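Local coordinates for putative aminopeptidase (Leishmania major, PDB 5NTH) that acts as a leucyl aminopeptidase of the M17 family, a manganese-binding metalloenzyme that removes N-terminal residues from peptides, here bound to the inhibitor actinonin, at the interface of chains A and B and the interface of chains A and C. Residues are numbered along the deposited sequence; one frame, centred on the assembly and turned at random. Chains: chain A/B/C, Putative aminopeptidase.

Contact 1: the interface of chains A and B. Residues chain A 111-112, 118, 427, 430-431, 455; chain B 460, 462, 464-465.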
loop_
_atom_site.group_PDB
_atom_site.type_symbol
_atom_site.label_atom_id
_atom_site.label_comp_id
_atom_site.label_asym_id
_atom_site.label_seq_id
_atom_site.Cartn_x
_atom_site.Cartn_y
_atom_site.Cartn_z
ATOM N N THR A 111 21.027 25.125 19.199
ATOM C CA THR A 111 19.711 24.521 19.538
ATOM C C THR A 111 19.748 23.379 20.547
ATOM O O THR A 111 18.714 22.760 20.803
ATOM C CB THR A 111 19.021 23.910 18.303
ATOM O OG1 THR A 111 19.842 22.857 17.770
ATOM C CG2 THR A 111 18.744 24.965 17.234
ATOM N N ASN A 112 20.929 23.100 21.097
ATOM C CA ASN A 112 21.130 22.014 22.017
ATOM C C ASN A 112 21.616 22.552 23.342
ATOM O O ASN A 112 22.135 23.660 23.450
ATOM C CB ASN A 112 22.151 21.012 21.449
ATOM C CG ASN A 112 22.143 19.649 22.163
ATOM O OD1 ASN A 112 21.399 19.419 23.135
ATOM N ND2 ASN A 112 22.980 18.737 21.676
ATOM N N ASP A 118 22.211 15.100 26.842
ATOM C CA ASP A 118 21.958 13.908 26.044
ATOM C C ASP A 118 23.058 12.866 26.173
ATOM O O ASP A 118 22.793 11.687 26.349
ATOM C CB ASP A 118 21.703 14.237 24.546
ATOM C CG ASP A 118 22.626 15.317 23.986
ATOM O OD1 ASP A 118 23.704 15.589 24.564
ATOM O OD2 ASP A 118 22.255 15.922 22.964
ATOM N N THR A 427 10.918 18.604 13.545
ATOM C CA THR A 427 11.940 18.917 14.533
ATOM C C THR A 427 12.662 17.680 15.119
ATOM O O THR A 427 13.347 17.793 16.126
ATOM C CB THR A 427 11.310 19.737 15.677
ATOM O OG1 THR A 427 10.352 18.943 16.394
ATOM C CG2 THR A 427 10.615 20.940 15.135
ATOM N N LYS A 430 14.231 14.395 19.372
ATOM C CA LYS A 430 14.711 14.928 20.652
ATOM C C LYS A 430 14.131 16.291 20.972
ATOM O O LYS A 430 14.051 16.639 22.127
ATOM C CB LYS A 430 16.236 15.062 20.652
ATOM C CG LYS A 430 17.002 13.952 19.921
ATOM C CD LYS A 430 17.531 12.854 20.829
ATOM C CE LYS A 430 18.366 11.873 20.012
ATOM N NZ LYS A 430 19.731 12.353 19.608
ATOM N N HIS A 431 13.788 17.082 19.954
ATOM C CA HIS A 431 13.182 18.420 20.146
ATOM C C HIS A 431 11.660 18.397 19.995
ATOM O O HIS A 431 11.131 18.026 18.943
ATOM C CB HIS A 431 13.687 19.382 19.098
ATOM C CG HIS A 431 15.140 19.665 19.176
ATOM N ND1 HIS A 431 16.087 18.781 18.735
ATOM C CD2 HIS A 431 15.812 20.760 19.591
ATOM C CE1 HIS A 431 17.287 19.309 18.894
ATOM N NE2 HIS A 431 17.146 20.513 19.414
ATOM N N LEU A 455 14.646 19.372 25.228
ATOM C CA LEU A 455 14.767 20.286 24.112
ATOM C C LEU A 455 13.452 20.621 23.379
ATOM O O LEU A 455 12.434 19.954 23.515
ATOM C CB LEU A 455 15.808 19.761 23.129
ATOM C CG LEU A 455 17.158 19.346 23.705
ATOM C CD1 LEU A 455 18.070 18.836 22.597
ATOM C CD2 LEU A 455 17.815 20.497 24.425
ATOM N N LEU B 460 15.010 23.445 12.416
ATOM C CA LEU B 460 16.007 22.970 13.350
ATOM C C LEU B 460 17.413 22.943 12.751
ATOM O O LEU B 460 17.615 22.333 11.735
ATOM C CB LEU B 460 15.608 21.582 13.827
ATOM C CG LEU B 460 16.487 20.983 14.924
ATOM C CD1 LEU B 460 16.459 21.840 16.191
ATOM C CD2 LEU B 460 16.078 19.550 15.214
ATOM N N CYS B 462 20.954 21.581 13.899
ATOM C CA CYS B 462 21.495 20.730 14.942
ATOM C C CYS B 462 22.349 19.631 14.339
ATOM O O CYS B 462 21.991 18.472 14.432
ATOM C CB CYS B 462 20.364 20.139 15.790
ATOM S SG CYS B 462 20.973 19.480 17.349
ATOM N N GLU B 464 24.939 18.029 15.218
ATOM C CA GLU B 464 25.278 16.873 16.065
ATOM C C GLU B 464 24.204 15.793 16.024
ATOM O O GLU B 464 24.525 14.615 16.023
ATOM C CB GLU B 464 25.594 17.234 17.510
ATOM C CG GLU B 464 24.465 17.843 18.349
ATOM C CD GLU B 464 24.552 19.351 18.437
ATOM O OE1 GLU B 464 24.994 19.970 17.448
ATOM O OE2 GLU B 464 24.196 19.917 19.491
ATOM N N TYR B 465 22.947 16.195 15.953
ATOM C CA TYR B 465 21.849 15.246 15.850
ATOM C C TYR B 465 21.694 14.719 14.437
ATOM O O TYR B 465 21.401 13.529 14.275
ATOM C CB TYR B 465 20.560 15.877 16.395
ATOM C CG TYR B 465 20.467 15.904 17.925
ATOM C CD1 TYR B 465 21.526 15.464 18.767
ATOM C CD2 TYR B 465 19.323 16.367 18.536
ATOM C CE1 TYR B 465 21.399 15.467 20.165
ATOM C CE2 TYR B 465 19.203 16.405 19.930
ATOM C CZ TYR B 465 20.231 15.945 20.748
ATOM O OH TYR B 465 20.025 15.998 22.107
#
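B:Tyr465 pushes its ring between A:Lys430 and A:His431, forming the core of the contact and burying 109 Å². CB and CG of A:Lys430 lie off the CD2–CE2 rim on the face that NZ covers, CG 3.3 Å from CE2 of B:Tyr465. Bends at chi2 (-97°) and chi4 (75°) curl the lysine over the ring face, bringing the ammonium NZ to 3.6 Å from the centroid in a cation-pi contact. From the other side of the plane, CE1 of A:His431 meets the same rim, 3.6 Å from CD2 of the tyrosine. The imidazole is sandwiched: CD1 of B:Leu460 sits over the centre of one face, while A:Leu455 CD1 covers the other, nearer the rim. Its rotation is fixed by NE2, which donates in the ring plane to the backbone O of A:Thr111 at 3.1 Å.

The tyrosine tip meets A:Asp118 end on, but OH and OD2 are modelled too close for the bond to be trusted. Packing is looser beside the tyrosine, off the face turned away from A:Lys430, where polar groups take over and hide little surface. The amide ND2 of A:Asn112 bridges two carboxylates, donating across the interface to the anti lone pair of B:Glu464 OE2 at 2.8 Å and, within chain A, to the syn lone pair of A:Asp118 OD2 at 3.2 Å. Both acceptors lie close to the amide plane, and the shared donor may ease repulsion between the acids.

B:Glu464 and B:Tyr465 belong to helix 463-467, which docks against the loop carrying A:Thr111 and A:Asn112, the start of helix 117-127, and the loop between helix 422-427 and strand 432-436 of chain A.

Contact 2: the interface of chains A and C. Residues chain A 224-225, 271, 302, 360, 362; chain C 268, 365, 369, 372.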
loop_
_atom_site.group_PDB
_atom_site.type_symbol
_atom_site.label_atom_id
_atom_site.label_comp_id
_atom_site.label_asym_id
_atom_site.label_seq_id
_atom_site.Cartn_x
_atom_site.Cartn_y
_atom_site.Cartn_z
ATOM N N PRO A 224 -1.875 0.323 29.352
ATOM C CA PRO A 224 -3.254 0.726 29.640
ATOM C C PRO A 224 -4.154 -0.327 30.216
ATOM O O PRO A 224 -5.181 -0.003 30.794
ATOM C CB PRO A 224 -3.794 1.137 28.289
ATOM C CG PRO A 224 -2.876 0.548 27.284
ATOM C CD PRO A 224 -1.608 0.184 27.916
ATOM N N CYS A 225 -3.783 -1.587 30.054
ATOM C CA CYS A 225 -4.439 -2.672 30.809
ATOM C C CYS A 225 -4.323 -2.424 32.307
ATOM O O CYS A 225 -5.112 -2.940 33.071
ATOM C CB CYS A 225 -3.849 -4.053 30.451
ATOM S SG CYS A 225 -2.033 -4.234 30.596
ATOM N N GLN A 271 -13.738 1.084 27.331
ATOM C CA GLN A 271 -14.046 0.345 28.523
ATOM C C GLN A 271 -14.219 1.312 29.685
ATOM O O GLN A 271 -15.323 1.463 30.184
ATOM C CB GLN A 271 -12.959 -0.690 28.816
ATOM C CG GLN A 271 -13.265 -1.564 30.022
ATOM C CD GLN A 271 -12.383 -2.795 30.119
ATOM O OE1 GLN A 271 -11.281 -2.826 29.575
ATOM N NE2 GLN A 271 -12.863 -3.820 30.818
ATOM N N TYR A 302 -4.603 5.134 25.829
ATOM C CA TYR A 302 -4.268 4.368 24.665
ATOM C C TYR A 302 -4.959 4.934 23.448
ATOM O O TYR A 302 -6.156 5.238 23.496
ATOM C CB TYR A 302 -4.671 2.929 24.880
ATOM C CG TYR A 302 -4.069 2.032 23.865
ATOM C CD1 TYR A 302 -2.696 1.871 23.785
ATOM C CD2 TYR A 302 -4.859 1.357 22.964
ATOM C CE1 TYR A 302 -2.126 1.034 22.836
ATOM C CE2 TYR A 302 -4.304 0.519 22.020
ATOM C CZ TYR A 302 -2.941 0.371 21.947
ATOM O OH TYR A 302 -2.403 -0.477 21.013
ATOM N N GLU A 360 -9.435 6.938 26.734
ATOM C CA GLU A 360 -8.874 6.017 25.719
ATOM C C GLU A 360 -9.622 6.261 24.435
ATOM O O GLU A 360 -10.842 6.326 24.452
ATOM C CB GLU A 360 -8.989 4.523 26.072
ATOM C CG GLU A 360 -8.527 3.612 24.909
ATOM C CD GLU A 360 -8.340 2.124 25.226
ATOM O OE1 GLU A 360 -8.140 1.786 26.409
ATOM O OE2 GLU A 360 -8.366 1.279 24.280
ATOM N N ALA A 362 -10.801 4.387 21.696
ATOM C CA ALA A 362 -11.066 2.979 21.461
ATOM C C ALA A 362 -11.983 2.866 20.266
ATOM O O ALA A 362 -12.630 3.842 19.886
ATOM C CB ALA A 362 -11.693 2.345 22.688
ATOM N N LYS C 268 -11.198 -12.119 25.713
ATOM C CA LYS C 268 -12.036 -11.319 26.621
ATOM C C LYS C 268 -13.000 -10.360 25.933
ATOM O O LYS C 268 -14.009 -9.944 26.511
ATOM C CB LYS C 268 -11.184 -10.560 27.651
ATOM C CG LYS C 268 -10.400 -9.325 27.185
ATOM C CD LYS C 268 -9.495 -8.832 28.323
ATOM C CE LYS C 268 -8.531 -7.732 27.926
ATOM N NZ LYS C 268 -9.201 -6.410 28.017
ATOM N N PRO C 365 -13.589 -2.494 22.350
ATOM C CA PRO C 365 -13.048 -1.756 23.507
ATOM C C PRO C 365 -12.326 -2.632 24.521
ATOM O O PRO C 365 -11.298 -2.230 25.049
ATOM C CB PRO C 365 -14.299 -1.153 24.163
ATOM C CG PRO C 365 -15.370 -1.239 23.130
ATOM C CD PRO C 365 -15.058 -2.429 22.298
ATOM N N ARG C 369 -4.395 -5.076 23.626
ATOM C CA ARG C 369 -3.882 -4.011 22.785
ATOM C C ARG C 369 -2.458 -4.312 22.326
ATOM O O ARG C 369 -1.795 -5.192 22.860
ATOM C CB ARG C 369 -3.948 -2.705 23.576
ATOM C CG ARG C 369 -5.300 -2.376 24.240
ATOM C CD ARG C 369 -5.173 -1.212 25.226
ATOM N NE ARG C 369 -6.432 -0.764 25.851
ATOM C CZ ARG C 369 -6.984 -1.273 26.966
ATOM N NH1 ARG C 369 -6.408 -2.291 27.621
ATOM N NH2 ARG C 369 -8.132 -0.767 27.439
ATOM N N ASP C 372 -0.196 -3.973 25.611
ATOM C CA ASP C 372 -0.599 -4.686 26.839
ATOM C C ASP C 372 0.438 -5.730 27.225
ATOM O O ASP C 372 1.133 -6.293 26.386
ATOM C CB ASP C 372 -1.984 -5.363 26.696
ATOM C CG ASP C 372 -3.158 -4.404 26.976
ATOM O OD1 ASP C 372 -2.887 -3.211 27.197
ATOM O OD2 ASP C 372 -4.340 -4.836 26.967
#
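The charged contact centres on C:Arg369, whose guanidinium meets the carboxylate of A:Glu360 tip to tip. NH2 donates to the syn lone pair of OE1 at 2.8 Å in a salt bridge, with the two planes turned 60° apart. NE adds weak bonds to both carboxylate oxygens, so the acid is gripped along one edge of the guanidinium rather than in a flat, two-pronged pair. On another edge, NH1 faces OD2 of C:Asp372 at 3.3 Å, a salt bridge within chain C with a weak hydrogen bond, which may steady the arginine. Acids from both subunits thus hold the arginine and would balance its charge.

Apolar contacts guide the stem of the same side chain. Extended from CG to NE (chi2 168°, chi3 176°), it runs antiparallel to the side chain of A:Tyr302, with CD over the ring face, offset toward the rim and 3.4 Å from CD2 of the tyrosine. The guanidinium stands nearly upright to that ring. CG of A:Pro224 presses on CD of the arginine at 3.6 Å.

Around C:Asp372 the contact is softer: CB of A:Cys225 lies 3.6 Å from the carboxylate CG, and the backbone N of A:Cys225 makes a weak hydrogen bond to OD1. At the margin, C:Pro365 rests loosely on A:Gln271.

The patch joins neighbouring catalytic-domain regions, as expected in the hexamer typical of M17 aminopeptidases. A:Tyr302 directly precedes the manganese ligand A:Asp303, placing this subunit contact beside the active site.

About 34 Å separate the C-alpha centres of contact 1 and contact 2, and they share no residues. Chain A takes part in both, meeting a different neighbour at each. Contact 1 belongs to a two-fold interface and recurs with the chains exchanged, whereas contact 2 belongs to an interface that is not an exact two-fold. Together they link three copies through one subunit, and combining the two kinds of interface fits the six-copy deposited assembly. Contact 1 also draws on the N-terminal region through helix 117-127, while contact 2 lies within the catalytic half, near the metal site.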